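Local structure of aspartate-semialdehyde dehydrogenase (Vibrio cholerae, 2QZ9) at the interface of chains A and B. The protein catalyses the NADPH-dependent reductive dephosphorylation of L-aspartyl-4-phosphate to L-aspartate-semialdehyde, an early step towards lysine, methionine and threonine. Sequence-based numbering; all coordinates share one arbitrary frame. Chains: chain A/B, Aspartate-semialdehyde dehydrogenase.

Contact 1: the interface of chains A and B. Residues chain A 298-302, 308; chain B 207, 209, 231-232.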
loop_
_atom_site.group_PDB
_atom_site.type_symbol
_atom_site.label_atom_id
_atom_site.label_comp_id
_atom_site.label_asym_id
_atom_site.label_seq_id
_atom_site.Cartn_x
_atom_site.Cartn_y
_atom_site.Cartn_z
ATOM N N ARG A 298 -1.689 1.112 17.256
ATOM C CA ARG A 298 -2.505 2.176 17.804
ATOM C C ARG A 298 -3.958 1.767 17.821
ATOM O O ARG A 298 -4.409 0.960 16.991
ATOM C CB ARG A 298 -2.359 3.468 16.961
ATOM C CG ARG A 298 -2.888 3.352 15.520
ATOM C CD ARG A 298 -2.181 4.342 14.596
ATOM N NE ARG A 298 -2.764 4.405 13.256
ATOM C CZ ARG A 298 -2.457 3.598 12.241
ATOM N NH1 ARG A 298 -1.579 2.613 12.394
ATOM N NH2 ARG A 298 -3.043 3.772 11.065
ATOM N N ASN A 299 -4.695 2.371 18.748
ATOM C CA ASN A 299 -6.133 2.242 18.820
ATOM C C ASN A 299 -6.802 2.782 17.566
ATOM O O ASN A 299 -6.448 3.842 17.074
ATOM C CB ASN A 299 -6.660 3.003 20.047
ATOM C CG ASN A 299 -6.157 2.427 21.366
ATOM O OD1 ASN A 299 -6.045 1.210 21.535
ATOM N ND2 ASN A 299 -5.859 3.302 22.307
ATOM N N ASP A 300 -7.779 2.039 17.065
ATOM C CA ASP A 300 -8.612 2.461 15.959
ATOM C C ASP A 300 -9.597 3.488 16.504
ATOM O O ASP A 300 -10.392 3.194 17.396
ATOM C CB ASP A 300 -9.338 1.232 15.427
ATOM C CG ASP A 300 -10.250 1.516 14.262
ATOM O OD1 ASP A 300 -10.416 2.677 13.838
ATOM O OD2 ASP A 300 -10.807 0.524 13.749
ATOM N N ILE A 301 -9.532 4.708 15.981
ATOM C CA ILE A 301 -10.428 5.768 16.455
ATOM C C ILE A 301 -11.804 5.672 15.813
ATOM O O ILE A 301 -12.719 6.382 16.213
ATOM C CB ILE A 301 -9.841 7.173 16.229
ATOM C CG1 ILE A 301 -9.393 7.345 14.767
ATOM C CG2 ILE A 301 -8.695 7.410 17.214
ATOM C CD1 ILE A 301 -8.952 8.751 14.425
ATOM N N SER A 302 -11.946 4.788 14.827
ATOM C CA SER A 302 -13.191 4.677 14.047
ATOM C C SER A 302 -14.133 3.588 14.557
ATOM O O SER A 302 -15.187 3.370 13.980
ATOM C CB SER A 302 -12.862 4.383 12.582
ATOM O OG SER A 302 -12.528 3.013 12.413
ATOM N N ASN A 308 -5.018 -0.986 15.000
ATOM C CA ASN A 308 -4.254 -0.840 13.762
ATOM C C ASN A 308 -2.809 -1.213 13.988
ATOM O O ASN A 308 -2.245 -0.910 15.034
ATOM C CB ASN A 308 -4.293 0.603 13.246
ATOM C CG ASN A 308 -5.617 0.969 12.614
ATOM O OD1 ASN A 308 -6.609 0.273 12.779
ATOM N ND2 ASN A 308 -5.633 2.076 11.877
ATOM N N ASN B 207 -2.496 10.380 19.267
ATOM C CA ASN B 207 -3.320 9.176 19.151
ATOM C C ASN B 207 -2.648 8.054 18.339
ATOM O O ASN B 207 -3.236 6.987 18.142
ATOM C CB ASN B 207 -4.720 9.509 18.605
ATOM C CG ASN B 207 -4.684 10.064 17.192
ATOM O OD1 ASN B 207 -3.627 10.131 16.567
ATOM N ND2 ASN B 207 -5.839 10.456 16.682
ATOM N N TYR B 209 -1.836 8.022 15.110
ATOM C CA TYR B 209 -1.985 8.347 13.694
ATOM C C TYR B 209 -1.048 9.495 13.275
ATOM O O TYR B 209 -0.602 10.273 14.117
ATOM C CB TYR B 209 -3.425 8.743 13.383
ATOM C CG TYR B 209 -4.426 7.629 13.480
ATOM C CD1 TYR B 209 -4.917 7.205 14.730
ATOM C CD2 TYR B 209 -4.914 7.007 12.332
ATOM C CE1 TYR B 209 -5.865 6.175 14.816
ATOM C CE2 TYR B 209 -5.852 5.981 12.411
ATOM C CZ TYR B 209 -6.326 5.581 13.659
ATOM O OH TYR B 209 -7.254 4.579 13.745
ATOM N N VAL B 231 -13.689 7.196 9.988
ATOM C CA VAL B 231 -12.610 7.045 9.003
ATOM C C VAL B 231 -11.381 6.448 9.689
ATOM O O VAL B 231 -10.940 6.950 10.729
ATOM C CB VAL B 231 -12.251 8.405 8.335
ATOM C CG1 VAL B 231 -11.261 8.199 7.187
ATOM C CG2 VAL B 231 -13.524 9.141 7.848
ATOM N N ASN B 232 -10.832 5.387 9.103
ATOM C CA ASN B 232 -9.663 4.693 9.671
ATOM C C ASN B 232 -8.541 4.536 8.631
ATOM O O ASN B 232 -8.530 3.579 7.862
ATOM C CB ASN B 232 -10.081 3.323 10.231
ATOM C CG ASN B 232 -8.962 2.617 10.984
ATOM O OD1 ASN B 232 -8.981 1.388 11.150
ATOM N ND2 ASN B 232 -8.002 3.380 11.467
HETATM O O HOH W 1 -3.390 4.596 20.377
#

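Contact 2: the interface of chains A and B. Residues chain A 208-210, 213, 233-234; chain B 296, 298, 308.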
loop_
_atom_site.group_PDB
_atom_site.type_symbol
_atom_site.label_atom_id
_atom_site.label_comp_id
_atom_site.label_asym_id
_atom_site.label_seq_id
_atom_site.Cartn_x
_atom_site.Cartn_y
_atom_site.Cartn_z
ATOM N N GLY A 208 -14.636 -11.000 -7.387
ATOM C CA GLY A 208 -13.907 -9.739 -7.510
ATOM C C GLY A 208 -12.539 -9.760 -6.859
ATOM O O GLY A 208 -11.660 -8.982 -7.229
ATOM N N TYR A 209 -12.353 -10.649 -5.885
ATOM C CA TYR A 209 -11.074 -10.782 -5.197
ATOM C C TYR A 209 -10.123 -11.599 -6.039
ATOM O O TYR A 209 -10.556 -12.296 -6.958
ATOM C CB TYR A 209 -11.245 -11.451 -3.829
ATOM C CG TYR A 209 -11.940 -10.590 -2.801
ATOM C CD1 TYR A 209 -13.317 -10.451 -2.813
ATOM C CD2 TYR A 209 -11.220 -9.923 -1.812
ATOM C CE1 TYR A 209 -13.970 -9.662 -1.883
ATOM C CE2 TYR A 209 -11.873 -9.126 -0.863
ATOM C CZ TYR A 209 -13.250 -9.010 -0.912
ATOM O OH TYR A 209 -13.931 -8.250 0.001
ATOM N N THR A 210 -8.835 -11.537 -5.722
ATOM C CA THR A 210 -7.864 -12.367 -6.421
ATOM C C THR A 210 -7.607 -13.604 -5.587
ATOM O O THR A 210 -8.055 -13.682 -4.441
ATOM C CB THR A 210 -6.530 -11.639 -6.678
ATOM O OG1 THR A 210 -5.896 -11.352 -5.431
ATOM C CG2 THR A 210 -6.750 -10.355 -7.453
ATOM N N GLU A 213 -5.685 -12.790 -2.428
ATOM C CA GLU A 213 -6.617 -12.237 -1.454
ATOM C C GLU A 213 -7.462 -13.364 -0.853
ATOM O O GLU A 213 -7.585 -13.481 0.372
ATOM C CB GLU A 213 -7.476 -11.151 -2.105
ATOM C CG GLU A 213 -6.651 -9.960 -2.603
ATOM C CD GLU A 213 -7.403 -8.996 -3.505
ATOM O OE1 GLU A 213 -8.565 -9.258 -3.881
ATOM O OE2 GLU A 213 -6.818 -7.944 -3.848
ATOM N N PRO A 233 -9.210 -8.672 2.429
ATOM C CA PRO A 233 -7.940 -8.214 1.863
ATOM C C PRO A 233 -8.019 -7.436 0.544
ATOM O O PRO A 233 -8.919 -7.662 -0.257
ATOM C CB PRO A 233 -7.162 -9.534 1.640
ATOM C CG PRO A 233 -8.187 -10.669 1.913
ATOM C CD PRO A 233 -9.552 -10.007 1.918
ATOM N N THR A 234 -7.082 -6.502 0.362
ATOM C CA THR A 234 -6.680 -6.010 -0.955
ATOM C C THR A 234 -5.166 -6.209 -1.038
ATOM O O THR A 234 -4.413 -5.619 -0.255
ATOM C CB THR A 234 -7.011 -4.505 -1.185
ATOM O OG1 THR A 234 -8.427 -4.298 -1.198
ATOM C CG2 THR A 234 -6.427 -4.001 -2.516
ATOM N N ARG B 296 -11.513 -2.314 -9.216
ATOM C CA ARG B 296 -11.653 -3.360 -8.193
ATOM C C ARG B 296 -12.917 -3.230 -7.344
ATOM O O ARG B 296 -12.916 -3.643 -6.190
ATOM C CB ARG B 296 -10.422 -3.424 -7.272
ATOM C CG ARG B 296 -9.041 -3.527 -7.953
ATOM C CD ARG B 296 -8.612 -4.963 -8.287
ATOM N NE ARG B 296 -9.303 -5.981 -7.488
ATOM C CZ ARG B 296 -8.764 -6.673 -6.487
ATOM N NH1 ARG B 296 -7.498 -6.481 -6.107
ATOM N NH2 ARG B 296 -9.511 -7.577 -5.858
ATOM N N ARG B 298 -16.093 -4.249 -5.724
ATOM C CA ARG B 298 -16.567 -5.585 -5.379
ATOM C C ARG B 298 -17.198 -5.589 -3.989
ATOM O O ARG B 298 -16.803 -4.809 -3.119
ATOM C CB ARG B 298 -15.413 -6.610 -5.454
ATOM C CG ARG B 298 -14.323 -6.479 -4.365
ATOM C CD ARG B 298 -12.993 -7.001 -4.862
ATOM N NE ARG B 298 -11.970 -7.064 -3.817
ATOM C CZ ARG B 298 -11.118 -6.079 -3.510
ATOM N NH1 ARG B 298 -11.158 -4.919 -4.155
ATOM N NH2 ARG B 298 -10.229 -6.245 -2.539
ATOM N N ASN B 308 -15.568 -2.750 -1.493
ATOM C CA ASN B 308 -14.142 -2.442 -1.640
ATOM C C ASN B 308 -13.908 -1.801 -2.995
ATOM O O ASN B 308 -14.554 -2.154 -3.972
ATOM C CB ASN B 308 -13.244 -3.680 -1.572
ATOM C CG ASN B 308 -13.327 -4.420 -0.256
ATOM O OD1 ASN B 308 -14.025 -4.028 0.686
ATOM N ND2 ASN B 308 -12.599 -5.515 -0.189
HETATM O O HOH W 2 -9.748 -2.666 -3.129
HETATM O O HOH W 3 -11.734 -6.630 -8.449
#

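Contact 1: the interface of chains A and B
B:Tyr209 is held between A:Arg298 and A:Ile301 by a cation-pi contact and packing, a loop residue's ring inserted into the partner subunit at the homodimer interface. The guanidinium nitrogen NE of A:Arg298 sits over the middle of the ring face, 3.4 Å from its centroid. Guanidinium and ring planes stand 84° apart, so the arginine meets the ring by an edge and not by a flat stack. CG of A:Arg298 lies between the backbone N and the carbonyl carbon (chi1 65°), and the extended chain carries NE over the ring. On the opposite face lies CD1 of A:Ile301, towards the rim and 4.0 Å above the ring plane.

Among polar contacts, the backbone N of A:Ile301 donates to the phenol OH of B:Tyr209 (3.2 Å, 160° at H), and a water bridges A:Asn299 N and B:Asn207 O. The amides of A:Asn308 and B:Asn232 meet tip to tip and nearly coplanar, but like atoms face each other: OD1 to OD1 at 3.1 Å and ND2 to ND2 at 2.7 Å. This pairing is doubtful; turning over one amide, perhaps that of B:Asn232, whose OD1 also lies near the carboxylate of A:Asp300, would pair nitrogen with oxygen.

That carboxylate, stacked on the B:Asn232 amide, accepts two bonds from A:Ser302 at OD1: from the hydroxyl OG at 2.6 Å, on the syn side, and from the backbone N at 2.8 Å, above the carboxylate plane.

Contact 2: the interface of chains A and B
The ring of A:Tyr209 carries NE of B:Arg298 over the centre of one face, 3.4 Å from the ring centroid, while CB of A:Glu213 lies at the ring edge. The B:Arg298 guanidinium, turned 80° from the ring, presents its rim to the tyrosine and has both of its own faces occupied: ND2 of B:Asn308 lies towards the rim of one, and NH2 of B:Arg296 lies over the centre of the other, 3.2 Å above the plane. Two arginine head groups therefore overlap, a pairing that nearby acceptors and the carboxylate of A:Glu213 may make tolerable. This arginine-rich patch of the homodimer interface is built by the C-terminal dimerisation domains.

The A:Glu213 carboxylate meets B:Arg296 tip to tip and nearly coplanar, 17° between planes. The salt bridge is end-on and two-pronged: NH2 donates to the syn lone pair of OE1 at 2.8 Å, and NH1 to OE2 at 2.8 Å. OE1 also accepts from the backbone N of A:Thr210, which approaches from above the carboxylate plane and helps to fix the acid. Bends at chi2 (-86°) and chi3 turn the head group of B:Arg296 towards the acid. NH2 has a further acceptor in the backbone O of A:Gly208 at 2.9 Å, and a water links that oxygen to NE.

Both terminal nitrogens of B:Arg298 are engaged. NH1 donates in plane to B:Arg296 O, and a water links it to A:Thr234 OG1. Across the interface, NH2 reaches the same hydroxyl OG1 of A:Thr234 at 3.0 Å and makes a weak bond to A:Pro233 O. The phenol OH of A:Tyr209 is hydrogen bonded to the amide ND2 of B:Asn308 at 3.0 Å.

Contact 1 and contact 2 have centres about 23 Å apart and draw on the same elements with the chains exchanged: strands 292-299 and 306-313 of one subunit, and strand 230-234 of the other. B:Tyr209 with A:Arg298 and A:Asn308 in contact 1 return as A:Tyr209 with B:Arg298 and B:Asn308 in contact 2, so the two are overlapping samples of one patch that occurs twice, each adding its own neighbours. From A:Cys131, which forms the acyl-thioester intermediate, the centre of contact 2 lies about 17 Å away and that of contact 1 about 24 Å; both patches probably serve mainly to hold the dimer together.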